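Local coordinates for protein KLLA0E08119p (Kluyveromyces lactis, PDB 3VA7) that is a urea carboxylase that probably uses ATP, hydrogencarbonate and biotin to carboxylate urea, present here without the remainder of a larger urea-degrading enzyme, at residues Q647-K651 with S652-T656; L539-H542 with T543-I547; E1118-D1121 with S1122-F1126. One frame throughout, in Å; residues are numbered along the deposited sequence.

Contact 1. Residues Q647-K651 with S652-T656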
ATOM      1  N   GLN A 647       2.593 -24.944 -23.369  1.00 42.76           N
ATOM      2  CA  GLN A 647       3.020 -26.336 -23.397  1.00 42.63           C
ATOM      3  C   GLN A 647       2.874 -26.979 -22.016  1.00 42.92           C
ATOM      4  O   GLN A 647       3.329 -26.401 -21.020  1.00 44.31           O
ATOM      5  CB  GLN A 647       4.465 -26.398 -23.843  1.00 42.21           C
ATOM      6  CG  GLN A 647       5.137 -27.714 -23.592  1.00 42.21           C
ATOM      7  CD  GLN A 647       6.542 -27.734 -24.163  1.00 43.16           C
ATOM      8  OE1 GLN A 647       6.957 -26.804 -24.851  1.00 36.92           O
ATOM      9  NE2 GLN A 647       7.289 -28.794 -23.860  1.00 45.63           N
ATOM     10  N   ALA A 648       2.227 -28.145 -21.926  1.00 42.04           N
ATOM     11  CA  ALA A 648       2.229 -28.910 -20.666  1.00 41.38           C
ATOM     12  C   ALA A 648       3.662 -29.022 -20.096  1.00 40.86           C
ATOM     13  O   ALA A 648       4.603 -29.266 -20.836  1.00 41.19           O
ATOM     14  CB  ALA A 648       1.662 -30.307 -20.906  1.00 41.48           C
ATOM     15  N   ALA A 649       3.846 -28.840 -18.799  1.00 39.94           N
ATOM     16  CA  ALA A 649       5.172 -29.002 -18.229  1.00 39.67           C
ATOM     17  C   ALA A 649       5.605 -30.427 -18.389  1.00 40.02           C
ATOM     18  O   ALA A 649       4.877 -31.315 -17.983  1.00 40.40           O
ATOM     19  CB  ALA A 649       5.173 -28.648 -16.763  1.00 39.25           C
ATOM     20  N   PRO A 650       6.799 -30.669 -18.955  1.00 40.38           N
ATOM     21  CA  PRO A 650       7.346 -32.033 -18.938  1.00 40.53           C
ATOM     22  C   PRO A 650       7.234 -32.528 -17.534  1.00 40.88           C
ATOM     23  O   PRO A 650       7.407 -31.737 -16.634  1.00 41.69           O
ATOM     24  CB  PRO A 650       8.817 -31.816 -19.283  1.00 40.33           C
ATOM     25  CG  PRO A 650       8.781 -30.612 -20.143  1.00 41.10           C
ATOM     26  CD  PRO A 650       7.773 -29.703 -19.472  1.00 40.11           C
ATOM     27  N   LYS A 651       6.940 -33.802 -17.314  1.00 42.03           N
ATOM     28  CA  LYS A 651       6.660 -34.262 -15.942  1.00 43.00           C
ATOM     29  C   LYS A 651       7.905 -34.512 -15.119  1.00 41.90           C
ATOM     30  O   LYS A 651       7.819 -34.578 -13.904  1.00 42.86           O
ATOM     31  CB  LYS A 651       5.790 -35.515 -15.949  1.00 44.04           C
ATOM     32  CG  LYS A 651       4.933 -35.613 -17.215  1.00 49.73           C
ATOM     33  CD  LYS A 651       3.426 -35.830 -16.908  1.00 58.03           C
ATOM     34  CE  LYS A 651       2.584 -35.751 -18.226  1.00 62.53           C
ATOM     35  NZ  LYS A 651       1.099 -35.977 -18.032  1.00 63.63           N
ATOM     36  N   SER A 652       9.052 -34.704 -15.758  1.00 40.64           N
ATOM     37  CA  SER A 652      10.282 -34.890 -14.993  1.00 40.09           C
ATOM     38  C   SER A 652      10.730 -33.566 -14.320  1.00 40.52           C
ATOM     39  O   SER A 652      11.471 -33.574 -13.330  1.00 39.72           O
ATOM     40  CB  SER A 652      11.401 -35.464 -15.868  1.00 40.02           C
ATOM     41  OG  SER A 652      11.640 -34.676 -17.029  1.00 37.94           O
ATOM     42  N   LEU A 653      10.262 -32.449 -14.882  1.00 40.26           N
ATOM     43  CA  LEU A 653      10.495 -31.117 -14.349  1.00 40.41           C
ATOM     44  C   LEU A 653       9.559 -30.708 -13.186  1.00 40.95           C
ATOM     45  O   LEU A 653       9.779 -29.650 -12.556  1.00 40.67           O
ATOM     46  CB  LEU A 653      10.381 -30.075 -15.467  1.00 40.10           C
ATOM     47  CG  LEU A 653      11.248 -30.255 -16.711  1.00 39.42           C
ATOM     48  CD1 LEU A 653      11.277 -28.957 -17.533  1.00 33.64           C
ATOM     49  CD2 LEU A 653      12.676 -30.760 -16.346  1.00 38.47           C
ATOM     50  N   LEU A 654       8.515 -31.503 -12.909  1.00 40.69           N
ATOM     51  CA  LEU A 654       7.657 -31.183 -11.764  1.00 40.58           C
ATOM     52  C   LEU A 654       8.404 -31.430 -10.457  1.00 40.18           C
ATOM     53  O   LEU A 654       9.203 -32.360 -10.379  1.00 40.49           O
ATOM     54  CB  LEU A 654       6.346 -31.961 -11.772  1.00 40.01           C
ATOM     55  CG  LEU A 654       5.480 -31.754 -13.014  1.00 41.13           C
ATOM     56  CD1 LEU A 654       4.233 -32.656 -12.894  1.00 38.23           C
ATOM     57  CD2 LEU A 654       5.128 -30.260 -13.287  1.00 39.09           C
ATOM     58  N   PRO A 655       8.175 -30.569  -9.450  1.00 39.47           N
ATOM     59  CA  PRO A 655       8.790 -30.773  -8.154  1.00 39.66           C
ATOM     60  C   PRO A 655       8.099 -31.905  -7.402  1.00 39.44           C
ATOM     61  O   PRO A 655       6.906 -32.141  -7.615  1.00 40.03           O
ATOM     62  CB  PRO A 655       8.540 -29.439  -7.435  1.00 39.69           C
ATOM     63  CG  PRO A 655       7.376 -28.844  -8.130  1.00 38.46           C
ATOM     64  CD  PRO A 655       7.546 -29.243  -9.548  1.00 38.90           C
ATOM     65  N   THR A 656       8.845 -32.580  -6.540  1.00 38.17           N
ATOM     66  CA  THR A 656       8.310 -33.650  -5.740  1.00 37.28           C
ATOM     67  C   THR A 656       7.969 -33.112  -4.385  1.00 36.89           C
ATOM     68  O   THR A 656       8.821 -32.995  -3.507  1.00 35.66           O
ATOM     69  CB  THR A 656       9.310 -34.829  -5.525  1.00 37.21           C
ATOM     70  OG1 THR A 656       9.974 -35.138  -6.743  1.00 37.47           O
ATOM     71  CG2 THR A 656       8.571 -36.053  -5.063  1.00 37.69           C
TER

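Contact 2. Residues L539-H542 with T543-I547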
ATOM      1  N   LEU A 539     -13.275 -17.465 -10.264  1.00 43.34           N
ATOM      2  CA  LEU A 539     -13.122 -16.309 -11.106  1.00 44.08           C
ATOM      3  C   LEU A 539     -14.007 -16.378 -12.342  1.00 44.96           C
ATOM      4  O   LEU A 539     -14.126 -17.423 -12.948  1.00 45.63           O
ATOM      5  CB  LEU A 539     -11.665 -16.192 -11.560  1.00 43.81           C
ATOM      6  CG  LEU A 539     -10.527 -16.365 -10.550  1.00 42.81           C
ATOM      7  CD1 LEU A 539      -9.203 -16.336 -11.336  1.00 39.17           C
ATOM      8  CD2 LEU A 539     -10.583 -15.284  -9.450  1.00 37.61           C
ATOM      9  N   LEU A 540     -14.606 -15.257 -12.721  1.00 45.50           N
ATOM     10  CA  LEU A 540     -15.351 -15.164 -13.953  1.00 46.26           C
ATOM     11  C   LEU A 540     -14.489 -14.456 -14.989  1.00 46.63           C
ATOM     12  O   LEU A 540     -13.946 -13.396 -14.745  1.00 46.64           O
ATOM     13  CB  LEU A 540     -16.669 -14.413 -13.731  1.00 46.56           C
ATOM     14  CG  LEU A 540     -17.576 -13.929 -14.890  1.00 47.64           C
ATOM     15  CD1 LEU A 540     -17.710 -14.978 -15.990  1.00 49.08           C
ATOM     16  CD2 LEU A 540     -18.970 -13.551 -14.351  1.00 47.58           C
ATOM     17  N   PHE A 541     -14.351 -15.059 -16.151  1.00 47.13           N
ATOM     18  CA  PHE A 541     -13.517 -14.470 -17.158  1.00 47.77           C
ATOM     19  C   PHE A 541     -14.377 -13.720 -18.162  1.00 49.06           C
ATOM     20  O   PHE A 541     -15.389 -14.263 -18.638  1.00 49.89           O
ATOM     21  CB  PHE A 541     -12.692 -15.551 -17.837  1.00 46.71           C
ATOM     22  CG  PHE A 541     -11.421 -15.864 -17.134  1.00 44.45           C
ATOM     23  CD1 PHE A 541     -10.216 -15.321 -17.574  1.00 43.96           C
ATOM     24  CD2 PHE A 541     -11.412 -16.697 -16.037  1.00 42.44           C
ATOM     25  CE1 PHE A 541      -9.034 -15.615 -16.929  1.00 43.26           C
ATOM     26  CE2 PHE A 541     -10.228 -16.990 -15.371  1.00 40.84           C
ATOM     27  CZ  PHE A 541      -9.051 -16.451 -15.801  1.00 41.21           C
ATOM     28  N   HIS A 542     -13.975 -12.492 -18.482  1.00 49.26           N
ATOM     29  CA  HIS A 542     -14.797 -11.615 -19.305  1.00 50.18           C
ATOM     30  C   HIS A 542     -14.262 -11.528 -20.692  1.00 50.25           C
ATOM     31  O   HIS A 542     -14.761 -10.778 -21.557  1.00 50.20           O
ATOM     32  CB  HIS A 542     -14.883 -10.233 -18.678  1.00 49.98           C
ATOM     33  CG  HIS A 542     -15.881 -10.183 -17.589  1.00 51.40           C
ATOM     34  ND1 HIS A 542     -15.532 -10.033 -16.265  1.00 51.77           N
ATOM     35  CD2 HIS A 542     -17.224 -10.356 -17.614  1.00 53.27           C
ATOM     36  CE1 HIS A 542     -16.623 -10.062 -15.521  1.00 52.62           C
ATOM     37  NE2 HIS A 542     -17.663 -10.259 -16.315  1.00 53.92           N
ATOM     38  N   THR A 543     -13.219 -12.301 -20.884  1.00 50.48           N
ATOM     39  CA  THR A 543     -12.493 -12.257 -22.111  1.00 51.29           C
ATOM     40  C   THR A 543     -11.822 -13.635 -22.269  1.00 51.43           C
ATOM     41  O   THR A 543     -11.986 -14.503 -21.409  1.00 51.67           O
ATOM     42  CB  THR A 543     -11.517 -11.118 -22.043  1.00 50.58           C
ATOM     43  OG1 THR A 543     -10.871 -10.984 -23.309  1.00 54.53           O
ATOM     44  CG2 THR A 543     -10.484 -11.403 -20.968  1.00 50.67           C
ATOM     45  N   GLU A 544     -11.078 -13.848 -23.342  1.00 52.00           N
ATOM     46  CA  GLU A 544     -10.493 -15.175 -23.575  1.00 52.75           C
ATOM     47  C   GLU A 544      -9.006 -15.218 -23.316  1.00 51.96           C
ATOM     48  O   GLU A 544      -8.303 -14.244 -23.539  1.00 52.20           O
ATOM     49  CB  GLU A 544     -10.817 -15.712 -24.986  1.00 53.10           C
ATOM     50  CG  GLU A 544     -10.276 -14.898 -26.162  1.00 57.50           C
ATOM     51  CD  GLU A 544     -10.018 -15.764 -27.420  1.00 65.41           C
ATOM     52  OE1 GLU A 544     -10.840 -16.689 -27.719  1.00 65.65           O
ATOM     53  OE2 GLU A 544      -8.976 -15.525 -28.101  1.00 67.42           O
ATOM     54  N   THR A 545      -8.514 -16.370 -22.878  1.00 51.64           N
ATOM     55  CA  THR A 545      -7.087 -16.502 -22.579  1.00 50.59           C
ATOM     56  C   THR A 545      -6.722 -17.960 -22.329  1.00 49.51           C
ATOM     57  O   THR A 545      -7.573 -18.832 -22.432  1.00 50.50           O
ATOM     58  CB  THR A 545      -6.698 -15.601 -21.329  1.00 50.86           C
ATOM     59  OG1 THR A 545      -5.282 -15.658 -21.062  1.00 49.98           O
ATOM     60  CG2 THR A 545      -7.495 -15.995 -20.088  1.00 50.39           C
ATOM     61  N   VAL A 546      -5.459 -18.196 -21.977  1.00 47.53           N
ATOM     62  CA  VAL A 546      -4.966 -19.476 -21.516  1.00 44.91           C
ATOM     63  C   VAL A 546      -4.568 -19.378 -20.018  1.00 43.62           C
ATOM     64  O   VAL A 546      -4.128 -18.352 -19.573  1.00 43.72           O
ATOM     65  CB  VAL A 546      -3.759 -19.950 -22.406  1.00 45.49           C
ATOM     66  CG1 VAL A 546      -3.360 -21.370 -22.073  1.00 44.89           C
ATOM     67  CG2 VAL A 546      -4.047 -19.791 -23.911  1.00 42.53           C
ATOM     68  N   ILE A 547      -4.687 -20.473 -19.271  1.00 41.87           N
ATOM     69  CA  ILE A 547      -4.547 -20.524 -17.826  1.00 39.77           C
ATOM     70  C   ILE A 547      -3.757 -21.766 -17.469  1.00 39.68           C
ATOM     71  O   ILE A 547      -3.757 -22.731 -18.225  1.00 39.58           O
ATOM     72  CB  ILE A 547      -5.996 -20.570 -17.203  1.00 40.15           C
ATOM     73  CG1 ILE A 547      -6.352 -19.219 -16.609  1.00 40.93           C
ATOM     74  CG2 ILE A 547      -6.302 -21.730 -16.189  1.00 37.70           C
ATOM     75  CD1 ILE A 547      -6.455 -18.128 -17.655  1.00 39.89           C
TER

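Contact 3. Residues E1118-D1121 with S1122-F1126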
ATOM      1  N   GLU A1118      35.024  15.249  28.302  1.00 56.59           N
ATOM      2  CA  GLU A1118      34.397  16.109  29.306  1.00 58.00           C
ATOM      3  C   GLU A1118      33.271  15.417  30.133  1.00 57.96           C
ATOM      4  O   GLU A1118      32.443  16.121  30.742  1.00 58.91           O
ATOM      5  CB  GLU A1118      33.766  17.370  28.673  1.00 58.44           C
ATOM      6  CG  GLU A1118      34.378  17.922  27.400  1.00 62.38           C
ATOM      7  CD  GLU A1118      33.421  18.885  26.648  1.00 67.58           C
ATOM      8  OE1 GLU A1118      33.922  19.842  26.002  1.00 70.03           O
ATOM      9  OE2 GLU A1118      32.175  18.693  26.686  1.00 67.94           O
ATOM     10  N   ASN A1119      33.212  14.076  30.143  1.00 56.90           N
ATOM     11  CA  ASN A1119      32.108  13.318  30.768  1.00 55.33           C
ATOM     12  C   ASN A1119      32.571  11.920  31.034  1.00 55.35           C
ATOM     13  O   ASN A1119      31.804  11.091  31.535  1.00 56.23           O
ATOM     14  CB  ASN A1119      30.880  13.222  29.871  1.00 53.80           C
ATOM     15  CG  ASN A1119      30.214  14.545  29.635  1.00 54.88           C
ATOM     16  OD1 ASN A1119      29.442  15.019  30.477  1.00 57.58           O
ATOM     17  ND2 ASN A1119      30.462  15.145  28.468  1.00 52.59           N
ATOM     18  N   ILE A1120      33.818  11.640  30.682  1.00 55.24           N
ATOM     19  CA  ILE A1120      34.373  10.297  30.868  1.00 55.77           C
ATOM     20  C   ILE A1120      34.076   9.728  32.255  1.00 55.91           C
ATOM     21  O   ILE A1120      33.836   8.538  32.400  1.00 56.36           O
ATOM     22  CB  ILE A1120      35.906  10.261  30.586  1.00 55.70           C
ATOM     23  CG1 ILE A1120      36.452   8.830  30.657  1.00 55.71           C
ATOM     24  CG2 ILE A1120      36.680  11.173  31.543  1.00 55.43           C
ATOM     25  CD1 ILE A1120      35.888   7.890  29.597  1.00 54.87           C
ATOM     26  N   ASP A1121      34.081  10.604  33.253  1.00 56.07           N
ATOM     27  CA  ASP A1121      33.985  10.223  34.660  1.00 56.95           C
ATOM     28  C   ASP A1121      32.632   9.627  34.985  1.00 56.43           C
ATOM     29  O   ASP A1121      32.521   8.481  35.472  1.00 56.15           O
ATOM     30  CB  ASP A1121      34.251  11.458  35.528  1.00 57.58           C
ATOM     31  CG  ASP A1121      35.597  12.124  35.186  1.00 60.38           C
ATOM     32  OD1 ASP A1121      36.605  11.769  35.871  1.00 59.48           O
ATOM     33  OD2 ASP A1121      35.642  12.950  34.214  1.00 61.05           O
ATOM     34  N   SER A1122      31.618  10.436  34.693  1.00 55.67           N
ATOM     35  CA  SER A1122      30.228  10.056  34.745  1.00 55.09           C
ATOM     36  C   SER A1122      29.930   8.796  33.920  1.00 55.09           C
ATOM     37  O   SER A1122      29.237   7.882  34.407  1.00 55.09           O
ATOM     38  CB  SER A1122      29.412  11.225  34.245  1.00 55.17           C
ATOM     39  OG  SER A1122      28.051  10.980  34.456  1.00 56.37           O
ATOM     40  N   ILE A1123      30.472   8.736  32.692  1.00 54.49           N
ATOM     41  CA  ILE A1123      30.313   7.556  31.822  1.00 53.21           C
ATOM     42  C   ILE A1123      30.831   6.297  32.513  1.00 54.15           C
ATOM     43  O   ILE A1123      30.124   5.285  32.571  1.00 54.25           O
ATOM     44  CB  ILE A1123      30.972   7.773  30.426  1.00 52.46           C
ATOM     45  CG1 ILE A1123      30.076   8.632  29.539  1.00 49.99           C
ATOM     46  CG2 ILE A1123      31.291   6.474  29.748  1.00 50.09           C
ATOM     47  CD1 ILE A1123      30.838   9.563  28.612  1.00 46.19           C
ATOM     48  N   VAL A1124      32.039   6.365  33.074  1.00 54.77           N
ATOM     49  CA  VAL A1124      32.672   5.176  33.666  1.00 55.55           C
ATOM     50  C   VAL A1124      31.983   4.686  34.933  1.00 55.25           C
ATOM     51  O   VAL A1124      31.700   3.521  35.072  1.00 55.13           O
ATOM     52  CB  VAL A1124      34.175   5.394  33.898  1.00 56.37           C
ATOM     53  CG1 VAL A1124      34.824   4.121  34.524  1.00 56.11           C
ATOM     54  CG2 VAL A1124      34.855   5.780  32.553  1.00 55.57           C
ATOM     55  N   ALA A1125      31.726   5.605  35.846  1.00 56.05           N
ATOM     56  CA  ALA A1125      30.836   5.385  36.983  1.00 56.42           C
ATOM     57  C   ALA A1125      29.545   4.676  36.539  1.00 57.27           C
ATOM     58  O   ALA A1125      29.165   3.644  37.144  1.00 57.43           O
ATOM     59  CB  ALA A1125      30.484   6.716  37.624  1.00 55.97           C
ATOM     60  N   PHE A1126      28.872   5.226  35.509  1.00 56.73           N
ATOM     61  CA  PHE A1126      27.658   4.589  34.983  1.00 56.40           C
ATOM     62  C   PHE A1126      27.902   3.138  34.550  1.00 57.08           C
ATOM     63  O   PHE A1126      27.140   2.264  34.911  1.00 57.46           O
ATOM     64  CB  PHE A1126      26.977   5.397  33.864  1.00 55.78           C
ATOM     65  CG  PHE A1126      25.764   4.722  33.314  1.00 54.09           C
ATOM     66  CD1 PHE A1126      24.499   5.031  33.799  1.00 54.12           C
ATOM     67  CD2 PHE A1126      25.883   3.725  32.349  1.00 52.25           C
ATOM     68  CE1 PHE A1126      23.366   4.364  33.316  1.00 53.60           C
ATOM     69  CE2 PHE A1126      24.765   3.054  31.865  1.00 51.72           C
ATOM     70  CZ  PHE A1126      23.509   3.382  32.345  1.00 52.82           C
TER

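Contact 1. Residues Q647-K651 with S652-T656
The long loop joining strand 626-628 to strand 662-669 in the carboxyltransferase region turns at P650-L654, where two apolar pairs bridge the bend. In the first, the ring of P650 lies obliquely across the side chain of L653, its CB 3.9 Å from L653 CG while CG and CD lean towards the CD1 methyl. In the second, L654 sends its CD2 branch back to A649, the methyl carbon 3.8 Å from A649 CB. L654 reaches there because CG stands anti to its carbonyl carbon (chi1 -58°), which leaves CG also resting against the K651 backbone. Two overlapping type I beta turns make the bend. L653 N donates to P650 O at 3.4 Å and L654 N to K651 O at 3.3 Å, both weak bonds. Proline suits the extended lead-in, where its ring holds phi near -49°: the turn takes its first carbonyl from P650 and needs no N-H there, and the ring offers L653 a carbon surface. K651 suits the bend itself by directing its charged chain outward. Both sides of the bend lean on helix 511-520: A649 touches V520, L654 touches L516, and L653 O accepts a hydrogen bond from Y512 OH. Within the turn, S652 OG is hydrogen-bonded to G806 N and also to E805 OE1, joining the turn to the loop that carries those residues.

Contact 2. Residues L539-H542 with T543-I547
From F541 to T545 the chain stays largely extended, except at H542, where psi falls to 3° and swings the backbone out of strand 538-541 towards strand 545-550. The two strands belong to different sheets and face each other through side chains, a beta-arch. F541 fills the space inside the bend. The F541 and T545 side chains cross at about a right angle, CE1 lying 3.5 Å from T545 CG2, and the I547 side chain comes from the opposite direction to set CD1 3.6 Å from F541 CZ. Both methyls approach the ring obliquely, while T543 O lies beside its edge, near the ring plane. T545 offers its methyl because OG1 stands anti to the backbone N (chi1 -177°), leaving CG2 inside the arch. A threonine thus gives the ring a carbon surface while remaining suited to an extended strand; the longer branch of I547 reaches the far end of the ring, at CZ and CE1. With an alanine at F541, the methyls of T545 and I547 would probably lose the surface they pack on, opening a gap inside the arch. Outside the bend, T543 OG1 makes a weak hydrogen bond to Q631 OE1. F541 and I547 both rest on V571 of strand 569-571, I547 and T545 reach I592 of strand 587-592, and strand 538-541 itself lies between strands 477-480 and 576-582.

Contact 3. Residues E1118-D1121 with S1122-F1126
I1120 and V1124 lie side by side and point the same way along the first turn of helix 1120-1128, with I1120 CD1 3.8 Å from V1124 CG2. One turn apart, the two branched aliphatic chains form a small apolar ridge on the helix surface. I1120 extends along it because CG1 is anti to the backbone N (chi1 -175°), so that both CG1 and CD1 pass close to the valine methyl. Around the helix, the buried I1123 reaches back to N1119, its CD1 methyl 3.9 Å from N1119 CB. N1119 holds the N-cap position, but its side chain makes no capping bond; with CG anti to the carbonyl carbon, its amide instead donates from ND2 to W1115 O of the preceding helix 1109-1117. Asparagine therefore suits a link between two helices, while its carbonyl starts the next one. I1123 N reaches N1119 O at 2.9 Å, nearly straight at 171°. S1122 OG is hydrogen-bonded to R1005 NH1, and the same arginine also packs against N1119 and F1126, so a loop covers this part of the helix. D1121, exposed near the helix start, places a charge that probably interacts favourably with the helix dipole. V1124 N bonds I1120 O at 2.9 Å, the donor lying 26° out of the carbonyl plane, whereas A1125 N meets D1121 O nearly in line with its C=O, at 3.0 Å.

Contacts 1 and 2 belong to the same carboxyltransferase region, their nearest atoms about 7 Å apart, and both border the segment leading into strand 569-571: A649 bonds N566 through the backbone, and V546 touches P568. Contact 3 lies on the other side of the chain's centre from contact 2, some 72 Å away between centres, and is a surface contact. The chemistry follows the setting. Contact 2, partly buried between two sheets, relies on an aromatic ring among methyls; contact 1, also partly buried, combines aliphatic packing with weak turn bonds; contact 3 depends on regular helical hydrogen bonds, its aliphatic contacts being modest additions.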